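Local coordinates for protein mandalate racemase/muconate lactonizing enzyme (Unidentified, PDB 4E4U) that probably catalyses a metal-assisted abstraction of a proton next to a carboxylate, as a putative member of the mandelate racemase/muconate lactonizing enzyme family, at residues M1-L6 with L28-G33; E123-Y128 with I358-E363; R219-L224 with T251-A256. All blocks are in the same frame, centred on the assembly; numbering follows the deposited sequence. Where two conformers were deposited one is given.

Interaction 1. Residues M1-L6 with L28-G33; sequences MKIVSL and LKTDDG
Ile3-Leu6 and Leu28-Thr30 run as neighbouring antiparallel strands, their axes at 150°, and the register slips by one residue where Val4 and Ser5 both face Lys29. The main bond at this slip goes from Val4 N to Lys29 O at 2.9 Å, while Ser5 N adds a weak one to the same oxygen. Lys29 N answers with a 3.1 Å bond to Ser5 O, and Ser5 OG lies against Lys29 CB.

Farther along, the pairing passes into the turn. Asp31 N reaches Lys2 O at 2.9 Å, and the Asp31 carboxylate returns the grip: its OD1 takes Lys2 N at 3.0 Å, the donor standing 54° out of the carboxylate plane. The other oxygen, OD2, holds a water that also accepts from the Met1 amino group. The positive charge of that terminus would be expected to favour an ionised Asp31. Met1 has CG anti to its backbone N (chi1 178°), and SD, farther out, lies near Thr30 CB. The end of Met1, SD and CE, is implausibly close to Asp32, so its placement is doubtful. Thr30 OG1 donates to Asp32 OD1 at 2.7 Å and is also bonded to Ile34 N, which ties the turn together.

Leu6 and Leu28 share a face of the sheet, Leu6 CD1 meeting Leu28 CD2 at 3.9 Å. Ile3 starts away from Thr30, but its CD1 returns to Thr30 CG2 at the same distance. Helices 47-61 and 88-109 pack on these side chains through Phe58, Ala100 and Ile104.

The doubled pairing opposite Lys29 is a classic beta bulge, followed by a type I turn at Thr30-Gly33, in the three-stranded antiparallel sheet of the N-terminal domain of this enolase-superfamily fold.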
loop_
_atom_site.group_PDB
_atom_site.type_symbol
_atom_site.label_atom_id
_atom_site.label_comp_id
_atom_site.label_asym_id
_atom_site.label_seq_id
_atom_site.Cartn_x
_atom_site.Cartn_y
_atom_site.Cartn_z
ATOM N N MET A 1 -35.422 27.451 -26.473
ATOM C CA MET A 1 -34.771 28.461 -25.653
ATOM C C MET A 1 -33.264 28.466 -25.846
ATOM O O MET A 1 -32.630 27.422 -25.739
ATOM C CB MET A 1 -35.019 28.170 -24.192
ATOM C CG MET A 1 -34.320 29.161 -23.335
ATOM S SD MET A 1 -35.245 30.642 -23.570
ATOM C CE MET A 1 -35.669 30.896 -21.849
ATOM N N LYS A 2 -32.684 29.639 -26.089
ATOM C CA LYS A 2 -31.236 29.715 -26.246
ATOM C C LYS A 2 -30.633 31.033 -25.763
ATOM O O LYS A 2 -31.302 32.063 -25.737
ATOM C CB LYS A 2 -30.839 29.460 -27.702
ATOM C CG LYS A 2 -31.165 30.600 -28.641
ATOM C CD LYS A 2 -30.865 30.217 -30.087
ATOM C CE LYS A 2 -31.110 31.388 -31.035
ATOM N NZ LYS A 2 -30.619 31.111 -32.413
ATOM N N ILE A 3 -29.360 30.987 -25.378
ATOM C CA ILE A 3 -28.646 32.185 -24.947
ATOM C C ILE A 3 -28.221 32.974 -26.171
ATOM O O ILE A 3 -27.574 32.431 -27.069
ATOM C CB ILE A 3 -27.382 31.830 -24.145
ATOM C CG1 ILE A 3 -27.734 30.985 -22.920
ATOM C CG2 ILE A 3 -26.638 33.096 -23.740
ATOM C CD1 ILE A 3 -28.653 31.687 -21.940
ATOM N N VAL A 4 -28.574 34.255 -26.219
ATOM C CA VAL A 4 -28.258 35.051 -27.402
ATOM C C VAL A 4 -27.299 36.208 -27.138
ATOM O O VAL A 4 -26.760 36.787 -28.080
ATOM C CB VAL A 4 -29.530 35.584 -28.107
ATOM C CG1 VAL A 4 -30.390 34.429 -28.597
ATOM C CG2 VAL A 4 -30.331 36.505 -27.180
ATOM N N SER A 5 -27.076 36.548 -25.872
ATOM C CA SER A 5 -26.198 37.677 -25.573
ATOM C C SER A 5 -25.573 37.626 -24.186
ATOM O O SER A 5 -26.100 36.988 -23.271
ATOM C CB SER A 5 -26.937 39.004 -25.751
ATOM O OG SER A 5 -27.960 39.143 -24.788
ATOM N N LEU A 6 -24.453 38.331 -24.062
ATOM C CA LEU A 6 -23.680 38.424 -22.837
ATOM C C LEU A 6 -23.299 39.877 -22.587
ATOM O O LEU A 6 -22.950 40.601 -23.523
ATOM C CB LEU A 6 -22.388 37.616 -22.984
ATOM C CG LEU A 6 -21.238 38.036 -22.061
ATOM C CD1 LEU A 6 -21.484 37.524 -20.665
ATOM C CD2 LEU A 6 -19.885 37.580 -22.593
ATOM N N LEU A 28 -26.513 37.110 -18.841
ATOM C CA LEU A 28 -26.937 36.423 -20.056
ATOM C C LEU A 28 -28.390 36.722 -20.342
ATOM O O LEU A 28 -29.197 36.861 -19.420
ATOM C CB LEU A 28 -26.788 34.913 -19.891
ATOM C CG LEU A 28 -25.407 34.395 -19.512
ATOM C CD1 LEU A 28 -25.431 32.877 -19.425
ATOM C CD2 LEU A 28 -24.382 34.869 -20.532
ATOM N N LYS A 29 -28.739 36.812 -21.620
ATOM C CA LYS A 29 -30.140 36.936 -21.992
ATOM C C LYS A 29 -30.496 35.860 -23.008
ATOM O O LYS A 29 -29.677 35.498 -23.863
ATOM C CB LYS A 29 -30.453 38.331 -22.542
ATOM C CG LYS A 29 -31.927 38.714 -22.430
ATOM C CD LYS A 29 -32.156 40.191 -22.720
ATOM C CE LYS A 29 -33.511 40.652 -22.186
ATOM N NZ LYS A 29 -34.330 41.324 -23.231
ATOM N N THR A 30 -31.711 35.334 -22.891
ATOM C CA THR A 30 -32.206 34.336 -23.828
ATOM C C THR A 30 -32.994 34.986 -24.958
ATOM O O THR A 30 -33.341 36.174 -24.890
ATOM C CB THR A 30 -33.132 33.330 -23.145
ATOM O OG1 THR A 30 -34.324 34.001 -22.716
ATOM C CG2 THR A 30 -32.441 32.675 -21.951
ATOM N N ASP A 31 -33.297 34.193 -25.984
ATOM C CA ASP A 31 -34.064 34.661 -27.126
ATOM C C ASP A 31 -35.492 35.050 -26.754
ATOM O O ASP A 31 -36.114 35.845 -27.451
ATOM C CB ASP A 31 -34.050 33.625 -28.260
ATOM C CG ASP A 31 -34.506 32.234 -27.819
ATOM O OD1 ASP A 31 -34.555 31.931 -26.600
ATOM O OD2 ASP A 31 -34.790 31.419 -28.722
ATOM N N ASP A 32 -36.019 34.503 -25.659
ATOM C CA ASP A 32 -37.361 34.892 -25.224
ATOM C C ASP A 32 -37.348 35.782 -23.977
ATOM O O ASP A 32 -38.348 35.900 -23.261
ATOM C CB ASP A 32 -38.255 33.662 -25.028
ATOM C CG ASP A 32 -37.881 32.855 -23.808
ATOM O OD1 ASP A 32 -36.885 33.196 -23.148
ATOM O OD2 ASP A 32 -38.580 31.866 -23.502
ATOM N N GLY A 33 -36.199 36.389 -23.714
ATOM C CA GLY A 33 -36.128 37.492 -22.776
ATOM C C GLY A 33 -35.853 37.176 -21.317
ATOM O O GLY A 33 -36.011 38.053 -20.470
HETATM O O HOH W 1 -34.833 28.718 -28.791
#

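Interaction 2. Residues E123-Y128 with I358-E363; sequences ERLRSY and IIPSNE
Leu125 and Ile358 form an antiparallel hydrogen-bonded pair, the two backbones gripping each other in both directions. Leu125 N gives its hydrogen to Ile358 O at 2.8 Å, in the plane of that carbonyl, and Ile358 N gives its own to Leu125 O at 2.9 Å.

The side chain of Leu125 can be followed outward from there. Its CB sits beside Ile358 CB at 4.2 Å, the two side chains leaving the same face of the sheet. CG stands anti to the carbonyl carbon (chi1 -58°), near the ring of Pro360. The branch that goes on to the proline is CD1, 4.2 Å from Pro360 CG, with leucine and ring meeting at a slant. Ala324 and Thr325 of helix 314-325 also pack on this leucine. Ile358 extends toward Ser127 instead, its CD1 lying 4.1 Å from Ser127 CB, and Ile321 of the same helix touches it.

Pro360 also brings CD to 3.5 Å from Glu123 O. At the outer edge, Arg124 CB rests on Ile359 CD1 at 3.7 Å. The rest of Arg124 runs away from the contact: its guanidinium lies against the ring of Tyr357 in a cation-pi pair and forms a salt bridge with Asp396 of the second subunit.

The chemistry is thus divided. Two backbone bonds fix strand 357-359 to the start of the barrel strand 125-130, aliphatic groups close the side under helix 314-325, and the guanidinium of Arg124 is directed to Tyr357 and to the subunit interface.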
loop_
_atom_site.group_PDB
_atom_site.type_symbol
_atom_site.label_atom_id
_atom_site.label_comp_id
_atom_site.label_asym_id
_atom_site.label_seq_id
_atom_site.Cartn_x
_atom_site.Cartn_y
_atom_site.Cartn_z
ATOM N N GLU A 123 -33.412 25.062 6.427
ATOM C CA GLU A 123 -34.229 26.260 6.513
ATOM C C GLU A 123 -33.354 27.504 6.639
ATOM O O GLU A 123 -33.727 28.588 6.180
ATOM C CB GLU A 123 -35.207 26.161 7.680
ATOM C CG GLU A 123 -36.215 25.023 7.540
ATOM C CD GLU A 123 -37.120 25.165 6.319
ATOM O OE1 GLU A 123 -37.283 26.293 5.809
ATOM O OE2 GLU A 123 -37.675 24.139 5.874
ATOM N N ARG A 124 -32.193 27.348 7.264
ATOM C CA ARG A 124 -31.216 28.427 7.346
ATOM C C ARG A 124 -29.815 27.832 7.375
ATOM O O ARG A 124 -29.641 26.653 7.690
ATOM C CB ARG A 124 -31.445 29.288 8.579
ATOM C CG ARG A 124 -31.267 28.541 9.869
ATOM C CD ARG A 124 -31.793 29.339 11.046
ATOM N NE ARG A 124 -31.836 28.511 12.244
ATOM C CZ ARG A 124 -31.903 28.988 13.481
ATOM N NH1 ARG A 124 -31.927 30.299 13.688
ATOM N NH2 ARG A 124 -31.941 28.152 14.510
ATOM N N LEU A 125 -28.821 28.656 7.065
ATOM C CA LEU A 125 -27.464 28.171 6.863
ATOM C C LEU A 125 -26.508 28.763 7.883
ATOM O O LEU A 125 -26.320 29.981 7.941
ATOM C CB LEU A 125 -26.980 28.541 5.464
ATOM C CG LEU A 125 -27.818 28.022 4.300
ATOM C CD1 LEU A 125 -27.317 28.616 2.993
ATOM C CD2 LEU A 125 -27.768 26.500 4.255
ATOM N N ARG A 126 -25.891 27.902 8.680
ATOM C CA ARG A 126 -24.865 28.349 9.608
ATOM C C ARG A 126 -23.790 29.109 8.833
ATOM O O ARG A 126 -23.361 28.680 7.759
ATOM C CB ARG A 126 -24.246 27.147 10.327
ATOM C CG ARG A 126 -23.272 27.522 11.432
ATOM C CD ARG A 126 -22.540 26.299 11.954
ATOM N NE ARG A 126 -21.585 26.662 12.995
ATOM C CZ ARG A 126 -20.662 25.843 13.487
ATOM N NH1 ARG A 126 -20.560 24.597 13.032
ATOM N NH2 ARG A 126 -19.832 26.273 14.433
ATOM N N SER A 127 -23.355 30.240 9.375
ATOM C CA SER A 127 -22.352 31.044 8.689
ATOM C C SER A 127 -21.208 31.460 9.606
ATOM O O SER A 127 -21.295 31.335 10.827
ATOM C CB SER A 127 -22.989 32.275 8.050
ATOM O OG SER A 127 -23.329 33.227 9.032
ATOM N N TYR A 128 -20.127 31.940 9.005
ATOM C CA TYR A 128 -19.028 32.501 9.769
ATOM C C TYR A 128 -18.513 33.721 9.048
ATOM O O TYR A 128 -18.831 33.932 7.877
ATOM C CB TYR A 128 -17.901 31.494 9.936
ATOM C CG TYR A 128 -17.053 31.217 8.713
ATOM C CD1 TYR A 128 -15.921 31.982 8.439
ATOM C CD2 TYR A 128 -17.328 30.140 7.885
ATOM C CE1 TYR A 128 -15.098 31.692 7.346
ATOM C CE2 TYR A 128 -16.519 29.848 6.789
ATOM C CZ TYR A 128 -15.405 30.623 6.525
ATOM O OH TYR A 128 -14.590 30.333 5.452
ATOM N N ILE A 358 -27.544 32.505 7.424
ATOM C CA ILE A 358 -28.062 33.026 6.174
ATOM C C ILE A 358 -29.436 32.415 5.928
ATOM O O ILE A 358 -29.619 31.203 6.102
ATOM C CB ILE A 358 -27.125 32.677 5.011
ATOM C CG1 ILE A 358 -25.784 33.377 5.209
ATOM C CG2 ILE A 358 -27.757 33.062 3.675
ATOM C CD1 ILE A 358 -24.656 32.794 4.370
ATOM N N ILE A 359 -30.397 33.244 5.530
ATOM C CA ILE A 359 -31.734 32.766 5.206
ATOM C C ILE A 359 -31.886 32.725 3.691
ATOM O O ILE A 359 -31.943 33.772 3.056
ATOM C CB ILE A 359 -32.810 33.713 5.773
ATOM C CG1 ILE A 359 -32.546 34.003 7.255
ATOM C CG2 ILE A 359 -34.208 33.146 5.523
ATOM C CD1 ILE A 359 -32.498 32.770 8.128
ATOM N N PRO A 360 -31.935 31.519 3.101
ATOM C CA PRO A 360 -31.998 31.422 1.634
ATOM C C PRO A 360 -33.232 32.082 1.032
ATOM O O PRO A 360 -34.319 32.040 1.611
ATOM C CB PRO A 360 -32.054 29.913 1.382
ATOM C CG PRO A 360 -31.412 29.307 2.594
ATOM C CD PRO A 360 -31.831 30.195 3.734
ATOM N N SER A 361 -33.055 32.684 -0.139
ATOM C CA SER A 361 -34.167 33.257 -0.886
ATOM C C SER A 361 -35.178 32.183 -1.290
ATOM O O SER A 361 -34.814 31.025 -1.495
ATOM C CB SER A 361 -33.632 33.952 -2.137
ATOM O OG SER A 361 -34.686 34.429 -2.949
ATOM N N ASN A 362 -36.445 32.574 -1.396
ATOM C CA ASN A 362 -37.487 31.707 -1.939
ATOM C C ASN A 362 -37.819 32.066 -3.385
ATOM O O ASN A 362 -38.718 31.481 -3.996
ATOM C CB ASN A 362 -38.746 31.785 -1.070
ATOM C CG ASN A 362 -38.524 31.224 0.320
ATOM O OD1 ASN A 362 -37.947 30.147 0.479
ATOM N ND2 ASN A 362 -38.964 31.958 1.336
ATOM N N GLU A 363 -37.081 33.025 -3.935
ATOM C CA GLU A 363 -37.324 33.495 -5.293
ATOM C C GLU A 363 -36.746 32.545 -6.341
ATOM O O GLU A 363 -35.825 31.779 -6.050
ATOM C CB GLU A 363 -36.763 34.905 -5.469
ATOM C CG GLU A 363 -37.546 35.957 -4.691
ATOM C CD GLU A 363 -39.047 35.859 -4.937
ATOM O OE1 GLU A 363 -39.481 36.108 -6.084
ATOM O OE2 GLU A 363 -39.788 35.521 -3.989
#

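Interaction 3. Residues R219-L224 with T251-A256; sequences RLAKRL and TSIPIA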
loop_
_atom_site.group_PDB
_atom_site.type_symbol
_atom_site.label_atom_id
_atom_site.label_comp_id
_atom_site.label_asym_id
_atom_site.label_seq_id
_atom_site.Cartn_x
_atom_site.Cartn_y
_atom_site.Cartn_z
ATOM N N ARG A 219 4.263 21.555 12.947
ATOM C CA ARG A 219 4.706 22.255 14.158
ATOM C C ARG A 219 3.619 23.200 14.669
ATOM O O ARG A 219 3.335 23.249 15.868
ATOM C CB ARG A 219 6.008 23.028 13.915
ATOM C CG ARG A 219 7.242 22.143 13.846
ATOM C CD ARG A 219 8.484 22.956 13.554
ATOM N NE ARG A 219 8.811 23.903 14.622
ATOM C CZ ARG A 219 9.630 24.938 14.472
ATOM N NH1 ARG A 219 10.205 25.176 13.297
ATOM N NH2 ARG A 219 9.874 25.742 15.497
ATOM N N LEU A 220 2.989 23.928 13.750
ATOM C CA LEU A 220 1.937 24.866 14.128
ATOM C C LEU A 220 0.717 24.125 14.669
ATOM O O LEU A 220 0.165 24.494 15.703
ATOM C CB LEU A 220 1.549 25.749 12.941
ATOM C CG LEU A 220 0.374 26.703 13.196
ATOM C CD1 LEU A 220 0.623 27.597 14.413
ATOM C CD2 LEU A 220 0.094 27.541 11.946
ATOM N N ALA A 221 0.303 23.067 13.980
ATOM C CA ALA A 221 -0.864 22.303 14.415
ATOM C C ALA A 221 -0.716 21.798 15.852
ATOM O O ALA A 221 -1.666 21.864 16.634
ATOM C CB ALA A 221 -1.137 21.145 13.465
ATOM N N LYS A 222 0.471 21.313 16.216
ATOM C CA LYS A 222 0.661 20.794 17.573
ATOM C C LYS A 222 0.409 21.873 18.619
ATOM O O LYS A 222 -0.122 21.579 19.683
ATOM C CB LYS A 222 2.043 20.160 17.757
ATOM C CG LYS A 222 2.349 18.971 16.842
ATOM C CD LYS A 222 1.128 18.145 16.429
ATOM C CE LYS A 222 0.755 17.092 17.450
ATOM N NZ LYS A 222 -0.331 16.206 16.919
ATOM N N ARG A 223 0.768 23.115 18.303
ATOM C CA ARG A 223 0.528 24.245 19.194
ATOM C C ARG A 223 -0.934 24.646 19.282
ATOM O O ARG A 223 -1.390 25.136 20.320
ATOM C CB ARG A 223 1.332 25.450 18.732
ATOM C CG ARG A 223 2.818 25.330 18.978
ATOM C CD ARG A 223 3.529 26.397 18.190
ATOM N NE ARG A 223 4.965 26.488 18.432
ATOM C CZ ARG A 223 5.549 27.457 19.130
ATOM N NH1 ARG A 223 4.820 28.407 19.706
ATOM N NH2 ARG A 223 6.865 27.478 19.242
ATOM N N LEU A 224 -1.666 24.449 18.191
ATOM C CA LEU A 224 -3.048 24.906 18.119
ATOM C C LEU A 224 -4.040 23.906 18.691
ATOM O O LEU A 224 -5.175 24.273 19.009
ATOM C CB LEU A 224 -3.431 25.240 16.676
ATOM C CG LEU A 224 -2.597 26.332 16.006
ATOM C CD1 LEU A 224 -3.192 26.660 14.647
ATOM C CD2 LEU A 224 -2.495 27.584 16.882
ATOM N N THR A 251 -2.139 15.682 12.709
ATOM C CA THR A 251 -2.934 16.482 13.630
ATOM C C THR A 251 -4.369 15.992 13.726
ATOM O O THR A 251 -4.933 15.438 12.770
ATOM C CB THR A 251 -2.905 17.995 13.285
ATOM O OG1 THR A 251 -3.627 18.724 14.287
ATOM C CG2 THR A 251 -3.560 18.268 11.936
ATOM N N SER A 252 -4.954 16.207 14.900
ATOM C CA SER A 252 -6.369 15.935 15.122
ATOM C C SER A 252 -7.265 17.089 14.678
ATOM O O SER A 252 -8.485 16.941 14.653
ATOM C CB SER A 252 -6.619 15.627 16.597
ATOM O OG SER A 252 -6.073 16.654 17.413
ATOM N N ILE A 253 -6.677 18.242 14.355
ATOM C CA ILE A 253 -7.486 19.363 13.878
ATOM C C ILE A 253 -7.928 19.061 12.450
ATOM O O ILE A 253 -7.096 18.717 11.611
ATOM C CB ILE A 253 -6.682 20.676 13.867
ATOM C CG1 ILE A 253 -6.083 20.962 15.247
ATOM C CG2 ILE A 253 -7.554 21.832 13.374
ATOM C CD1 ILE A 253 -5.056 22.087 15.249
ATOM N N PRO A 254 -9.237 19.189 12.159
ATOM C CA PRO A 254 -9.675 18.954 10.776
ATOM C C PRO A 254 -8.959 19.867 9.787
ATOM O O PRO A 254 -8.807 21.057 10.066
ATOM C CB PRO A 254 -11.166 19.305 10.825
ATOM C CG PRO A 254 -11.559 19.018 12.231
ATOM C CD PRO A 254 -10.373 19.489 13.050
ATOM N N ILE A 255 -8.519 19.320 8.658
ATOM C CA ILE A 255 -7.953 20.139 7.593
ATOM C C ILE A 255 -9.047 20.550 6.620
ATOM O O ILE A 255 -9.825 19.713 6.145
ATOM C CB ILE A 255 -6.826 19.412 6.827
ATOM C CG1 ILE A 255 -5.723 18.960 7.799
ATOM C CG2 ILE A 255 -6.267 20.305 5.720
ATOM C CD1 ILE A 255 -5.196 20.046 8.729
ATOM N N ALA A 256 -9.123 21.854 6.360
ATOM C CA ALA A 256 -10.050 22.407 5.377
ATOM C C ALA A 256 -9.246 23.000 4.240
ATOM O O ALA A 256 -8.249 23.682 4.465
ATOM C CB ALA A 256 -10.930 23.487 6.011
#
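Thr251 OG1, which rests 3.6 Å from Ala221 CB, is gripped twice: it accepts from Ile253 N at 3.1 Å and is hydrogen-bonded to Glu225 OE2. The first bond is nearly straight, 170° at the hydrogen, and makes an ST turn that folds the chain back just before strand 255-257. OG1 stands anti to the backbone N of its own residue (chi1 -176°), which puts it on the side where Ile253 N can reach it. The same carboxylate oxygen of Glu225 also takes Ser252 N and the amino group of Lys222, so one acceptor just past the helix serves both sides.

Lys222 leaves the helix pointing away, yet its chain curls round until NZ is 4.2 Å from Thr251 CA. There it is bonded to His250 O as well.

Beside these polar groups the helix presents carbon. Thr251 CB lies on the methyl of Ala221, again at 3.6 Å. Ile253 CG1 carries CD1 out anti to CA (chi2 169°), and this one methyl meets both Leu224 CB at 3.8 Å and Ala221 O at 3.7 Å.

Between the two segments themselves, then, helix 214-224 and the loop entering the barrel strand meet by van der Waals contact alone, the turn sitting directly on the methyl of Ala221. The polar fastening runs through groups at the margins: Glu225, whose charge is probably balanced by Lys222, and the bond from Lys222 NZ to His250 O.

In the fold
Interaction 1 belongs to the N-terminal domain, whereas interactions 2 and 3 both reach the barrel sheet; contacts 1 and 3 lie on opposite sides of the chain's centre, about 49 Å apart between centres. Interactions 1 and 2 are partly buried strand pairings held by backbone hydrogen bonds, with charged or polar groups at their margins and aliphatic ones against helices. Interaction 3 is buried and joins a helix to a loop through side-chain carbon, its polar ties made largely by a neighbouring glutamate and a lysine of the helix. Residues 123-128 and 251-256 both touch the second subunit, and helix residues 219-224 reach the third, while the 1-6/28-33 pairing meets no other chain of the assembly.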